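Local coordinates for basic membrane lipoprotein (Brucella melitensis biovar Abortus, PDB 3S99) that binds adenine and probably other purines such as guanine, and may serve an ABC-type uptake system for them, at residues A[105-117]-A[122-134]. Sequence-based numbering, arbitrary orientation.
Sequences AKKFPDVKFEHAT and ADNMSAYNARFYE. With ADE (adenine), chain T.
Phe113 to Thr117 run parallel to Asn124 to Tyr128, the axes of strands 112-116 and 125-130 lying 4.6 Å apart and crossing at -23°, and five backbone hydrogen bonds join them, from Phe113 N to Asn124 O through to Thr117 N to Tyr128 O. Beyond these, the side-chain amide of Asn124 adds bonds at the start of strand 125-130. With chi1 at 68°, its CG sits between backbone N and carbonyl carbon, and ND2 gives a nearly straight bond to Ala105 O (3.0 Å) and a more bent one to Val111 O (3.1 Å), tying the turns between Ala105 and Val111 to the start of that strand. The Phe113 ring lies alongside this amide, their planes 78° apart. Beyond it, the extended Met125 brings CE to His115 CB (3.7 Å). On the other side of the sheet, Tyr128 turns its ring back over strand 112-116, and Ala116 CA sits over the ring face in a CH-pi contact, 3.7 Å from the centroid; Tyr128 OH is hydrogen-bonded to the Tyr259 hydroxyl. Thr117 then places OG1 3.2 Å from C8 of adenine, while OG1 donates a hydrogen bond to Ala116 O. The buried amide thus satisfies backbone carbonyls at one end, while the other end lines the purine pocket.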
loop_
_atom_site.group_PDB
_atom_site.type_symbol
_atom_site.label_atom_id
_atom_site.label_comp_id
_atom_site.label_asym_id
_atom_site.label_seq_id
_atom_site.Cartn_x
_atom_site.Cartn_y
_atom_site.Cartn_z
ATOM N N ALA A 105 -7.657 -22.502 3.372
ATOM C CA ALA A 105 -8.210 -22.841 2.043
ATOM C C ALA A 105 -8.242 -24.332 1.753
ATOM O O ALA A 105 -9.129 -24.815 1.059
ATOM C CB ALA A 105 -7.393 -22.113 0.925
ATOM N N LYS A 106 -7.244 -25.056 2.264
ATOM C CA LYS A 106 -7.146 -26.504 2.098
ATOM C C LYS A 106 -8.320 -27.251 2.734
ATOM O O LYS A 106 -8.684 -28.362 2.286
ATOM C CB LYS A 106 -5.834 -27.022 2.726
ATOM C CG LYS A 106 -4.578 -26.583 2.023
ATOM C CD LYS A 106 -3.369 -26.973 2.854
ATOM C CE LYS A 106 -2.097 -26.524 2.186
ATOM N NZ LYS A 106 -0.899 -27.197 2.782
ATOM N N LYS A 107 -8.903 -26.662 3.787
ATOM C CA LYS A 107 -9.990 -27.314 4.498
ATOM C C LYS A 107 -11.368 -26.924 3.909
ATOM O O LYS A 107 -12.380 -27.484 4.290
ATOM C CB LYS A 107 -9.890 -26.995 5.994
ATOM N N PHE A 108 -11.409 -25.989 2.959
ATOM C CA PHE A 108 -12.689 -25.516 2.413
ATOM C C PHE A 108 -12.701 -25.434 0.902
ATOM O O PHE A 108 -12.674 -24.341 0.325
ATOM C CB PHE A 108 -13.058 -24.158 3.008
ATOM C CG PHE A 108 -13.361 -24.214 4.460
ATOM C CD1 PHE A 108 -14.620 -24.573 4.894
ATOM C CD2 PHE A 108 -12.378 -23.938 5.392
ATOM C CE1 PHE A 108 -14.904 -24.624 6.245
ATOM C CE2 PHE A 108 -12.645 -24.005 6.747
ATOM C CZ PHE A 108 -13.902 -24.357 7.179
ATOM N N PRO A 109 -12.766 -26.587 0.248
ATOM C CA PRO A 109 -12.661 -26.594 -1.196
ATOM C C PRO A 109 -13.834 -25.911 -1.912
ATOM O O PRO A 109 -13.677 -25.525 -3.063
ATOM C CB PRO A 109 -12.591 -28.096 -1.546
ATOM C CG PRO A 109 -13.290 -28.781 -0.377
ATOM C CD PRO A 109 -12.895 -27.941 0.817
ATOM N N ASP A 110 -14.982 -25.727 -1.275
ATOM C CA ASP A 110 -16.069 -25.034 -1.989
ATOM C C ASP A 110 -16.007 -23.510 -1.758
ATOM O O ASP A 110 -16.879 -22.770 -2.255
ATOM C CB ASP A 110 -17.454 -25.539 -1.602
ATOM C CG ASP A 110 -17.624 -27.062 -1.754
ATOM O OD1 ASP A 110 -16.975 -27.723 -2.614
ATOM O OD2 ASP A 110 -18.466 -27.582 -0.985
ATOM N N VAL A 111 -15.025 -23.041 -0.978
ATOM C CA VAL A 111 -14.895 -21.589 -0.735
ATOM C C VAL A 111 -13.766 -21.044 -1.607
ATOM O O VAL A 111 -12.792 -21.728 -1.863
ATOM C CB VAL A 111 -14.641 -21.272 0.759
ATOM C CG1 VAL A 111 -14.426 -19.725 0.992
ATOM C CG2 VAL A 111 -15.786 -21.840 1.627
ATOM N N LYS A 112 -13.903 -19.812 -2.075
ATOM C CA LYS A 112 -12.842 -19.166 -2.848
ATOM C C LYS A 112 -12.233 -18.099 -1.959
ATOM O O LYS A 112 -12.974 -17.338 -1.331
ATOM C CB LYS A 112 -13.402 -18.495 -4.102
ATOM C CG LYS A 112 -14.220 -19.334 -5.077
ATOM C CD LYS A 112 -13.663 -20.660 -5.338
ATOM C CE LYS A 112 -14.306 -21.263 -6.616
ATOM N NZ LYS A 112 -15.617 -21.867 -6.352
ATOM N N PHE A 113 -10.898 -18.019 -1.956
ATOM C CA PHE A 113 -10.130 -17.143 -1.079
ATOM C C PHE A 113 -9.350 -16.146 -1.930
ATOM O O PHE A 113 -8.862 -16.505 -2.968
ATOM C CB PHE A 113 -9.175 -17.963 -0.235
ATOM C CG PHE A 113 -9.872 -18.833 0.769
ATOM C CD1 PHE A 113 -10.164 -18.360 2.057
ATOM C CD2 PHE A 113 -10.288 -20.099 0.421
ATOM C CE1 PHE A 113 -10.809 -19.176 2.977
ATOM C CE2 PHE A 113 -10.927 -20.904 1.341
ATOM C CZ PHE A 113 -11.205 -20.427 2.614
ATOM N N GLU A 114 -9.260 -14.901 -1.487
ATOM C CA GLU A 114 -8.554 -13.830 -2.228
ATOM C C GLU A 114 -7.660 -13.157 -1.196
ATOM O O GLU A 114 -8.168 -12.570 -0.227
ATOM C CB GLU A 114 -9.539 -12.816 -2.767
ATOM C CG GLU A 114 -10.433 -13.277 -3.909
ATOM C CD GLU A 114 -9.762 -13.157 -5.278
ATOM O OE1 GLU A 114 -8.763 -12.412 -5.408
ATOM O OE2 GLU A 114 -10.250 -13.806 -6.226
ATOM N N HIS A 115 -6.349 -13.323 -1.327
ATOM C CA HIS A 115 -5.417 -12.779 -0.380
ATOM C C HIS A 115 -4.716 -11.513 -0.946
ATOM O O HIS A 115 -4.158 -11.520 -2.056
ATOM C CB HIS A 115 -4.344 -13.791 0.003
ATOM C CG HIS A 115 -3.312 -13.192 0.898
ATOM N ND1 HIS A 115 -1.983 -13.057 0.535
ATOM C CD2 HIS A 115 -3.446 -12.573 2.096
ATOM C CE1 HIS A 115 -1.334 -12.435 1.509
ATOM N NE2 HIS A 115 -2.198 -12.126 2.464
ATOM N N ALA A 116 -4.715 -10.461 -0.150
ATOM C CA ALA A 116 -4.157 -9.169 -0.543
ATOM C C ALA A 116 -2.646 -9.118 -0.371
ATOM O O ALA A 116 -2.137 -9.312 0.715
ATOM C CB ALA A 116 -4.827 -8.053 0.293
ATOM N N THR A 117 -1.940 -8.870 -1.473
ATOM C CA THR A 117 -0.502 -8.561 -1.511
ATOM C C THR A 117 0.413 -9.756 -1.346
ATOM O O THR A 117 1.620 -9.586 -1.371
ATOM C CB THR A 117 -0.046 -7.432 -0.523
ATOM O OG1 THR A 117 0.105 -7.952 0.807
ATOM C CG2 THR A 117 -1.047 -6.282 -0.497
ATOM N N ALA A 122 -3.500 -21.161 -4.643
ATOM C CA ALA A 122 -3.900 -22.542 -4.544
ATOM C C ALA A 122 -5.041 -22.719 -5.554
ATOM O O ALA A 122 -5.552 -21.715 -6.087
ATOM C CB ALA A 122 -4.418 -22.847 -3.076
ATOM N N ASP A 123 -5.516 -23.935 -5.764
ATOM C CA ASP A 123 -6.649 -24.142 -6.686
ATOM C C ASP A 123 -7.912 -23.328 -6.375
ATOM O O ASP A 123 -8.694 -23.019 -7.285
ATOM C CB ASP A 123 -6.971 -25.627 -6.868
ATOM C CG ASP A 123 -7.292 -26.351 -5.546
ATOM O OD1 ASP A 123 -7.952 -25.754 -4.701
ATOM O OD2 ASP A 123 -6.860 -27.526 -5.340
ATOM N N ASN A 124 -8.111 -22.999 -5.094
ATOM C CA ASN A 124 -9.204 -22.142 -4.633
ATOM C C ASN A 124 -8.752 -20.848 -3.902
ATOM O O ASN A 124 -9.479 -20.342 -3.031
ATOM C CB ASN A 124 -10.135 -22.933 -3.707
ATOM C CG ASN A 124 -9.479 -23.314 -2.374
ATOM O OD1 ASN A 124 -8.255 -23.427 -2.271
ATOM N ND2 ASN A 124 -10.316 -23.532 -1.345
ATOM N N MET A 125 -7.566 -20.345 -4.234
ATOM C CA MET A 125 -6.989 -19.136 -3.609
ATOM C C MET A 125 -6.253 -18.301 -4.676
ATOM O O MET A 125 -5.342 -18.804 -5.311
ATOM C CB MET A 125 -5.961 -19.514 -2.538
ATOM C CG MET A 125 -5.382 -18.337 -1.766
ATOM S SD MET A 125 -4.037 -18.894 -0.698
ATOM C CE MET A 125 -3.283 -17.305 -0.305
ATOM N N SER A 126 -6.661 -17.041 -4.809
ATOM C CA SER A 126 -6.032 -16.044 -5.627
ATOM C C SER A 126 -5.247 -15.086 -4.738
ATOM O O SER A 126 -5.476 -14.988 -3.523
ATOM C CB SER A 126 -7.083 -15.271 -6.447
ATOM O OG SER A 126 -7.671 -16.100 -7.427
ATOM N N ALA A 127 -4.330 -14.377 -5.369
ATOM C CA ALA A 127 -3.470 -13.413 -4.726
ATOM C C ALA A 127 -3.554 -12.149 -5.525
ATOM O O ALA A 127 -3.281 -12.117 -6.733
ATOM C CB ALA A 127 -1.984 -13.903 -4.671
ATOM N N TYR A 128 -3.853 -11.070 -4.838
ATOM C CA TYR A 128 -3.982 -9.811 -5.497
ATOM C C TYR A 128 -3.083 -8.780 -4.856
ATOM O O TYR A 128 -3.234 -8.425 -3.681
ATOM C CB TYR A 128 -5.461 -9.416 -5.594
ATOM C CG TYR A 128 -6.179 -9.103 -4.262
ATOM C CD1 TYR A 128 -6.686 -10.115 -3.464
ATOM C CD2 TYR A 128 -6.346 -7.789 -3.831
ATOM C CE1 TYR A 128 -7.341 -9.826 -2.270
ATOM C CE2 TYR A 128 -6.981 -7.496 -2.650
ATOM C CZ TYR A 128 -7.499 -8.523 -1.875
ATOM O OH TYR A 128 -8.159 -8.239 -0.703
ATOM N N ASN A 129 -2.114 -8.319 -5.651
ATOM C CA ASN A 129 -1.097 -7.380 -5.210
ATOM C C ASN A 129 -1.145 -6.085 -6.040
ATOM O O ASN A 129 -1.548 -6.109 -7.201
ATOM C CB ASN A 129 0.283 -8.084 -5.307
ATOM C CG ASN A 129 1.358 -7.380 -4.495
ATOM O OD1 ASN A 129 1.046 -6.459 -3.747
ATOM N ND2 ASN A 129 2.630 -7.832 -4.619
ATOM N N ALA A 130 -0.780 -4.955 -5.429
ATOM C CA ALA A 130 -0.771 -3.656 -6.100
ATOM C C ALA A 130 0.636 -3.127 -6.110
ATOM O O ALA A 130 1.339 -3.252 -5.110
ATOM C CB ALA A 130 -1.680 -2.646 -5.391
ATOM N N ARG A 131 1.041 -2.509 -7.219
ATOM C CA ARG A 131 2.349 -1.868 -7.292
ATOM C C ARG A 131 2.325 -0.504 -6.581
ATOM O O ARG A 131 2.461 0.546 -7.237
ATOM C CB ARG A 131 2.763 -1.663 -8.747
ATOM C CG ARG A 131 2.871 -2.947 -9.540
ATOM C CD ARG A 131 3.495 -2.719 -10.919
ATOM N NE ARG A 131 3.478 -3.956 -11.690
ATOM C CZ ARG A 131 4.418 -4.898 -11.675
ATOM N NH1 ARG A 131 5.522 -4.752 -10.966
ATOM N NH2 ARG A 131 4.257 -6.014 -12.395
ATOM N N PHE A 132 2.152 -0.521 -5.254
ATOM C CA PHE A 132 2.099 0.720 -4.502
ATOM C C PHE A 132 3.326 1.621 -4.736
ATOM O O PHE A 132 3.239 2.833 -4.679
ATOM C CB PHE A 132 2.021 0.459 -3.003
ATOM C CG PHE A 132 0.994 -0.568 -2.592
ATOM C CD1 PHE A 132 -0.353 -0.270 -2.604
ATOM C CD2 PHE A 132 1.384 -1.824 -2.172
ATOM C CE1 PHE A 132 -1.275 -1.200 -2.206
ATOM C CE2 PHE A 132 0.444 -2.763 -1.751
ATOM C CZ PHE A 132 -0.889 -2.437 -1.784
ATOM N N TYR A 133 4.469 1.012 -4.972
ATOM C CA TYR A 133 5.734 1.730 -5.176
ATOM C C TYR A 133 5.684 2.671 -6.395
ATOM O O TYR A 133 6.525 3.572 -6.514
ATOM C CB TYR A 133 6.903 0.731 -5.294
ATOM C CG TYR A 133 6.883 -0.061 -6.590
ATOM C CD1 TYR A 133 6.411 -1.356 -6.635
ATOM C CD2 TYR A 133 7.308 0.519 -7.783
ATOM C CE1 TYR A 133 6.375 -2.067 -7.846
ATOM C CE2 TYR A 133 7.263 -0.178 -8.983
ATOM C CZ TYR A 133 6.806 -1.473 -8.993
ATOM O OH TYR A 133 6.757 -2.116 -10.195
ATOM N N GLU A 134 4.708 2.498 -7.280
ATOM C CA GLU A 134 4.539 3.419 -8.384
ATOM C C GLU A 134 4.098 4.782 -7.868
ATOM O O GLU A 134 4.649 5.795 -8.272
ATOM C CB GLU A 134 3.566 2.876 -9.428
ATOM C CG GLU A 134 4.120 1.702 -10.227
ATOM C CD GLU A 134 3.151 1.176 -11.307
ATOM O OE1 GLU A 134 1.955 1.446 -11.203
ATOM O OE2 GLU A 134 3.594 0.484 -12.257
HETATM N N9 ADE T . -0.535 -5.907 3.940
HETATM C C8 ADE T . 0.188 -5.448 2.861
HETATM N N7 ADE T . 0.344 -4.147 2.814
HETATM C C5 ADE T . -0.343 -3.775 3.975
HETATM C C6 ADE T . -0.539 -2.525 4.494
HETATM N N6 ADE T . -0.037 -1.495 3.797
HETATM N N1 ADE T . -1.258 -2.415 5.659
HETATM C C2 ADE T . -1.718 -3.533 6.247
HETATM N N3 ADE T . -1.588 -4.796 5.840
HETATM C C4 ADE T . -0.881 -4.820 4.686
#